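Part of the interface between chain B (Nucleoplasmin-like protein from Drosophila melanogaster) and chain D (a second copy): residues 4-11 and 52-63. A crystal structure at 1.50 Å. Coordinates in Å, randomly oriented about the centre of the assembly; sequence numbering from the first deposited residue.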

ATOM      1  N   GLU B   4       9.624   9.339 -17.830  1.00 40.56           N
ATOM      2  CA  GLU B   4       9.085   9.605 -19.186  1.00 40.56           C
ATOM      3  C   GLU B   4       8.669   8.366 -19.977  1.00 40.56           C
ATOM      4  O   GLU B   4       8.020   8.493 -21.008  1.00 40.56           O
ATOM      5  CB  GLU B   4      10.101  10.401 -19.997  1.00 42.87           C
ATOM      6  CG  GLU B   4      10.638  11.611 -19.271  1.00 42.87           C
ATOM      7  CD  GLU B   4      11.401  12.520 -20.196  1.00 42.87           C
ATOM      8  OE1 GLU B   4      10.790  12.995 -21.171  1.00 42.87           O
ATOM      9  OE2 GLU B   4      12.600  12.751 -19.953  1.00 42.87           O
ATOM     10  N   SER B   5       9.050   7.174 -19.520  1.00 21.90           N
ATOM     11  CA  SER B   5       8.660   5.947 -20.214  1.00 21.90           C
ATOM     12  C   SER B   5       8.211   4.892 -19.215  1.00 21.90           C
ATOM     13  O   SER B   5       8.766   4.787 -18.126  1.00 21.90           O
ATOM     14  CB  SER B   5       9.817   5.396 -21.054  1.00 30.52           C
ATOM     15  OG  SER B   5      10.946   5.067 -20.263  1.00 30.52           O
ATOM     16  N   PHE B   6       7.190   4.125 -19.581  1.00 19.75           N
ATOM     17  CA  PHE B   6       6.693   3.070 -18.700  1.00 19.75           C
ATOM     18  C   PHE B   6       7.691   1.918 -18.713  1.00 19.75           C
ATOM     19  O   PHE B   6       8.275   1.602 -19.753  1.00 19.75           O
ATOM     20  CB  PHE B   6       5.324   2.578 -19.178  1.00 18.43           C
ATOM     21  CG  PHE B   6       4.796   1.398 -18.403  1.00 18.43           C
ATOM     22  CD1 PHE B   6       4.371   1.542 -17.084  1.00 18.43           C
ATOM     23  CD2 PHE B   6       4.711   0.149 -19.001  1.00 18.43           C
ATOM     24  CE1 PHE B   6       3.868   0.454 -16.374  1.00 18.43           C
ATOM     25  CE2 PHE B   6       4.210  -0.944 -18.304  1.00 18.43           C
ATOM     26  CZ  PHE B   6       3.788  -0.794 -16.989  1.00 18.43           C
ATOM     27  N   TYR B   7       7.895   1.295 -17.560  1.00 17.00           N
ATOM     28  CA  TYR B   7       8.829   0.183 -17.464  1.00 17.00           C
ATOM     29  C   TYR B   7       8.035  -1.064 -17.129  1.00 17.00           C
ATOM     30  O   TYR B   7       7.344  -1.109 -16.116  1.00 17.00           O
ATOM     31  CB  TYR B   7       9.860   0.441 -16.361  1.00 20.13           C
ATOM     32  CG  TYR B   7      10.970  -0.582 -16.305  1.00 20.13           C
ATOM     33  CD1 TYR B   7      11.942  -0.630 -17.303  1.00 20.13           C
ATOM     34  CD2 TYR B   7      11.058  -1.495 -15.253  1.00 20.13           C
ATOM     35  CE1 TYR B   7      12.976  -1.558 -17.260  1.00 20.13           C
ATOM     36  CE2 TYR B   7      12.094  -2.429 -15.197  1.00 20.13           C
ATOM     37  CZ  TYR B   7      13.047  -2.454 -16.207  1.00 20.13           C
ATOM     38  OH  TYR B   7      14.067  -3.376 -16.171  1.00 20.13           O
ATOM     39  N   GLY B   8       8.132  -2.067 -17.992  1.00 18.90           N
ATOM     40  CA  GLY B   8       7.420  -3.313 -17.772  1.00 18.90           C
ATOM     41  C   GLY B   8       8.211  -4.483 -18.325  1.00 18.90           C
ATOM     42  O   GLY B   8       8.333  -4.628 -19.542  1.00 18.90           O
ATOM     43  N   VAL B   9       8.751  -5.317 -17.440  1.00 15.52           N
ATOM     44  CA  VAL B   9       9.530  -6.470 -17.871  1.00 15.52           C
ATOM     45  C   VAL B   9       9.037  -7.744 -17.207  1.00 15.52           C
ATOM     46  O   VAL B   9       8.495  -7.714 -16.096  1.00 15.52           O
ATOM     47  CB  VAL B   9      11.038  -6.278 -17.574  1.00 20.32           C
ATOM     48  CG1 VAL B   9      11.549  -5.044 -18.308  1.00 20.32           C
ATOM     49  CG2 VAL B   9      11.280  -6.144 -16.068  1.00 20.32           C
ATOM     50  N   THR B  10       9.234  -8.864 -17.896  1.00 19.10           N
ATOM     51  CA  THR B  10       8.811 -10.168 -17.406  1.00 19.10           C
ATOM     52  C   THR B  10      10.001 -11.079 -17.150  1.00 19.10           C
ATOM     53  O   THR B  10      10.914 -11.171 -17.975  1.00 19.10           O
ATOM     54  CB  THR B  10       7.877 -10.870 -18.428  1.00 17.67           C
ATOM     55  OG1 THR B  10       6.726 -10.053 -18.674  1.00 17.67           O
ATOM     56  CG2 THR B  10       7.420 -12.230 -17.906  1.00 17.67           C
ATOM     57  N   LEU B  11       9.987 -11.753 -16.003  1.00 16.30           N
ATOM     58  CA  LEU B  11      11.042 -12.693 -15.642  1.00 16.30           C
ATOM     59  C   LEU B  11      10.427 -14.086 -15.560  1.00 16.30           C
ATOM     60  O   LEU B  11       9.308 -14.255 -15.065  1.00 16.30           O
ATOM     61  CB  LEU B  11      11.659 -12.342 -14.285  1.00 19.24           C
ATOM     62  CG  LEU B  11      12.458 -11.043 -14.161  1.00 19.24           C
ATOM     63  CD1 LEU B  11      12.838 -10.816 -12.706  1.00 19.24           C
ATOM     64  CD2 LEU B  11      13.707 -11.113 -15.023  1.00 19.24           C
TER
ATOM     65  N   GLU D  52      -4.320  -6.881 -18.880  1.00 13.74           N
ATOM     66  CA  GLU D  52      -3.101  -6.627 -19.614  1.00 13.74           C
ATOM     67  C   GLU D  52      -3.114  -5.201 -20.130  1.00 13.74           C
ATOM     68  O   GLU D  52      -4.130  -4.717 -20.629  1.00 13.74           O
ATOM     69  CB  GLU D  52      -2.995  -7.602 -20.787  1.00 20.09           C
ATOM     70  CG  GLU D  52      -1.917  -7.265 -21.797  1.00 20.09           C
ATOM     71  CD  GLU D  52      -2.088  -8.033 -23.092  1.00 20.09           C
ATOM     72  OE1 GLU D  52      -1.623  -9.193 -23.181  1.00 20.09           O
ATOM     73  OE2 GLU D  52      -2.713  -7.478 -24.018  1.00 20.09           O
ATOM     74  N   VAL D  53      -1.992  -4.517 -19.982  1.00 14.31           N
ATOM     75  CA  VAL D  53      -1.900  -3.161 -20.486  1.00 14.31           C
ATOM     76  C   VAL D  53      -1.047  -3.189 -21.743  1.00 14.31           C
ATOM     77  O   VAL D  53      -0.061  -3.931 -21.851  1.00 14.31           O
ATOM     78  CB  VAL D  53      -1.264  -2.188 -19.460  1.00 17.09           C
ATOM     79  CG1 VAL D  53       0.184  -2.536 -19.220  1.00 17.09           C
ATOM     80  CG2 VAL D  53      -1.378  -0.760 -19.961  1.00 17.09           C
ATOM     81  N   ASN D  54      -1.447  -2.398 -22.723  1.00 16.14           N
ATOM     82  CA  ASN D  54      -0.679  -2.344 -23.940  1.00 16.14           C
ATOM     83  C   ASN D  54      -0.417  -0.896 -24.265  1.00 16.14           C
ATOM     84  O   ASN D  54      -1.349  -0.113 -24.454  1.00 16.14           O
ATOM     85  CB  ASN D  54      -1.424  -3.002 -25.087  1.00 32.21           C
ATOM     86  CG  ASN D  54      -0.495  -3.377 -26.217  1.00 32.21           C
ATOM     87  OD1 ASN D  54       0.273  -2.543 -26.693  1.00 32.21           O
ATOM     88  ND2 ASN D  54      -0.542  -4.636 -26.634  1.00 32.21           N
ATOM     89  N   THR D  55       0.859  -0.537 -24.293  1.00 19.10           N
ATOM     90  CA  THR D  55       1.246   0.823 -24.611  1.00 19.10           C
ATOM     91  C   THR D  55       2.274   0.822 -25.744  1.00 19.10           C
ATOM     92  O   THR D  55       3.442   0.492 -25.546  1.00 19.10           O
ATOM     93  CB  THR D  55       1.810   1.540 -23.375  1.00 23.37           C
ATOM     94  OG1 THR D  55       2.313   2.814 -23.768  1.00 23.37           O
ATOM     95  CG2 THR D  55       2.922   0.726 -22.715  1.00 23.37           C
ATOM     96  N   PRO D  56       1.832   1.175 -26.956  1.00 20.64           N
ATOM     97  CA  PRO D  56       2.700   1.216 -28.140  1.00 20.64           C
ATOM     98  C   PRO D  56       3.987   2.030 -28.001  1.00 20.64           C
ATOM     99  O   PRO D  56       5.059   1.560 -28.378  1.00 20.64           O
ATOM    100  CB  PRO D  56       1.776   1.756 -29.236  1.00 34.01           C
ATOM    101  CG  PRO D  56       0.624   2.405 -28.476  1.00 34.01           C
ATOM    102  CD  PRO D  56       0.442   1.492 -27.317  1.00 34.01           C
ATOM    103  N   LYS D  57       3.885   3.240 -27.461  1.00 21.23           N
ATOM    104  CA  LYS D  57       5.052   4.104 -27.290  1.00 21.23           C
ATOM    105  C   LYS D  57       6.252   3.395 -26.668  1.00 21.23           C
ATOM    106  O   LYS D  57       7.370   3.477 -27.177  1.00 21.23           O
ATOM    107  CB  LYS D  57       4.679   5.331 -26.450  1.00 40.64           C
ATOM    108  CG  LYS D  57       5.852   6.210 -26.013  1.00 40.64           C
ATOM    109  CD  LYS D  57       5.313   7.507 -25.378  1.00 40.64           C
ATOM    110  CE  LYS D  57       6.402   8.430 -24.831  1.00 40.64           C
ATOM    111  NZ  LYS D  57       7.151   7.806 -23.695  1.00 40.64           N
ATOM    112  N   ASP D  58       6.040   2.682 -25.576  1.00 19.17           N
ATOM    113  CA  ASP D  58       7.168   2.003 -24.962  1.00 19.17           C
ATOM    114  C   ASP D  58       7.263   0.525 -25.353  1.00 19.17           C
ATOM    115  O   ASP D  58       8.089  -0.208 -24.821  1.00 19.17           O
ATOM    116  CB  ASP D  58       7.098   2.179 -23.445  1.00 31.18           C
ATOM    117  CG  ASP D  58       7.190   3.647 -23.037  1.00 31.18           C
ATOM    118  OD1 ASP D  58       8.156   4.318 -23.463  1.00 31.18           O
ATOM    119  OD2 ASP D  58       6.306   4.138 -22.304  1.00 31.18           O
ATOM    120  N   SER D  59       6.417   0.112 -26.296  1.00 19.59           N
ATOM    121  CA  SER D  59       6.393  -1.260 -26.790  1.00 19.59           C
ATOM    122  C   SER D  59       6.254  -2.278 -25.679  1.00 19.59           C
ATOM    123  O   SER D  59       6.998  -3.254 -25.610  1.00 19.59           O
ATOM    124  CB  SER D  59       7.656  -1.551 -27.598  1.00 29.21           C
ATOM    125  OG  SER D  59       7.687  -0.706 -28.724  1.00 29.21           O
ATOM    126  N   VAL D  60       5.282  -2.040 -24.811  1.00 18.73           N
ATOM    127  CA  VAL D  60       5.038  -2.933 -23.694  1.00 18.73           C
ATOM    128  C   VAL D  60       3.619  -3.453 -23.704  1.00 18.73           C
ATOM    129  O   VAL D  60       2.667  -2.703 -23.897  1.00 18.73           O
ATOM    130  CB  VAL D  60       5.297  -2.234 -22.338  1.00 21.44           C
ATOM    131  CG1 VAL D  60       4.797  -3.113 -21.206  1.00 21.44           C
ATOM    132  CG2 VAL D  60       6.792  -1.972 -22.164  1.00 21.44           C
ATOM    133  N   GLN D  61       3.508  -4.760 -23.512  1.00 19.04           N
ATOM    134  CA  GLN D  61       2.241  -5.462 -23.454  1.00 19.04           C
ATOM    135  C   GLN D  61       2.506  -6.402 -22.296  1.00 19.04           C
ATOM    136  O   GLN D  61       3.269  -7.354 -22.434  1.00 19.04           O
ATOM    137  CB  GLN D  61       2.027  -6.260 -24.733  1.00 27.86           C
ATOM    138  CG  GLN D  61       0.699  -6.939 -24.812  1.00 27.86           C
ATOM    139  CD  GLN D  61       0.536  -7.666 -26.124  1.00 27.86           C
ATOM    140  OE1 GLN D  61       1.000  -7.192 -27.163  1.00 27.86           O
ATOM    141  NE2 GLN D  61      -0.135  -8.812 -26.094  1.00 27.86           N
ATOM    142  N   ILE D  62       1.884  -6.142 -21.152  1.00 13.73           N
ATOM    143  CA  ILE D  62       2.163  -6.958 -19.980  1.00 13.73           C
ATOM    144  C   ILE D  62       1.026  -6.888 -18.970  1.00 13.73           C
ATOM    145  O   ILE D  62       0.347  -5.873 -18.866  1.00 13.73           O
ATOM    146  CB  ILE D  62       3.465  -6.444 -19.325  1.00 15.79           C
ATOM    147  CG1 ILE D  62       3.944  -7.382 -18.219  1.00 15.79           C
ATOM    148  CG2 ILE D  62       3.234  -5.055 -18.752  1.00 15.79           C
ATOM    149  CD1 ILE D  62       5.275  -6.958 -17.639  1.00 15.79           C
ATOM    150  N   PRO D  63       0.790  -7.979 -18.230  1.00 12.87           N
ATOM    151  CA  PRO D  63      -0.291  -7.928 -17.242  1.00 12.87           C
ATOM    152  C   PRO D  63       0.057  -6.904 -16.169  1.00 12.87           C
ATOM    153  O   PRO D  63       1.192  -6.848 -15.711  1.00 12.87           O
ATOM    154  CB  PRO D  63      -0.305  -9.343 -16.670  1.00 14.64           C
ATOM    155  CG  PRO D  63       0.161 -10.175 -17.805  1.00 14.64           C
ATOM    156  CD  PRO D  63       1.306  -9.355 -18.363  1.00 14.64           C
TER

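Two hydrogen bonds, both at the turn end of the chain D hairpin, are the polar links between the stretches. In the first, the backbone amide of Phe B6 donates to the carboxylate of Asp D58: Phe B6 N lies 2.9 Å from Asp D58 OD2, and with the hydrogen placed the N-H...O angle is 162°, so the bond is both short and nearly straight. In the second, the ammonium group of Lys D57 reaches a main-chain carbonyl, with Lys D57 NZ 2.9 Å from Glu B4 O. Chain B therefore contributes only backbone atoms to these bonds, and chain D only side-chain atoms.

The two side chains that make these bonds are also linked to each other. Lys D57 NZ stands 3.6 Å from Asp D58 OD1, a long salt bridge that leaves OD2 as the oxygen bonded to the strand amide. The lysine reaches its acceptor in a largely extended form, with chi1 to chi3 all t and only chi4 turned to m. Asp D58 takes chi1 m, and its carboxylate also packs against Ser B5, where Ser B5 CB is 3.1 Å from Asp D58 OD1. That approach is close, but it is a carbon-oxygen contact.

Both polar residues sit in a type I turn running from Pro D56 to Ser D59. The turn is closed by Ser D59 N donating to Pro D56 O at 2.9 Å, while Ser D59 OG makes a weak bond to the same oxygen, Pro D56 O, at 3.5 Å. Beyond the turn, paired backbone bonds hold the two hairpin strands together: Thr D55 N to Val D60 O measures 2.8 Å and Val D53 N to Ile D62 O 2.9 Å. This pairing puts the side chains of Val D53, Thr D55, Val D60 and Ile D62 on the surface that meets chain B.

Phe B6 packs on that surface and has the largest covered area of any residue here, 91 Å². Its CA-to-CB bond points toward the hairpin, and chi1 is t at 175°. Val D60 and Ile D62 meet the ring at its edge, near its plane: Phe B6 CE2 is 3.7 Å from Val D60 CG1 and 4.2 Å from Ile D62 CG2. Val D53 and Thr D55 approach obliquely, with Phe B6 CE2 4.4 Å from Val D53 CG1 and Phe B6 CD2 4.2 Å from Thr D55 CG2.

Further along, Gly B8 lies against the hairpin without a side chain. A CB built there in ideal geometry would fall 3.0 Å from Phe B6 CE2, a clash, and would be tight against Val D60 CG1 at 3.1 Å. Ile D62 extends the packing: its CD1 lies 3.6 Å from Val B9 O and 3.6 Å from Thr B10 OG1. The strands containing these residues cross at 61°, with axes 7.4 Å apart at closest approach.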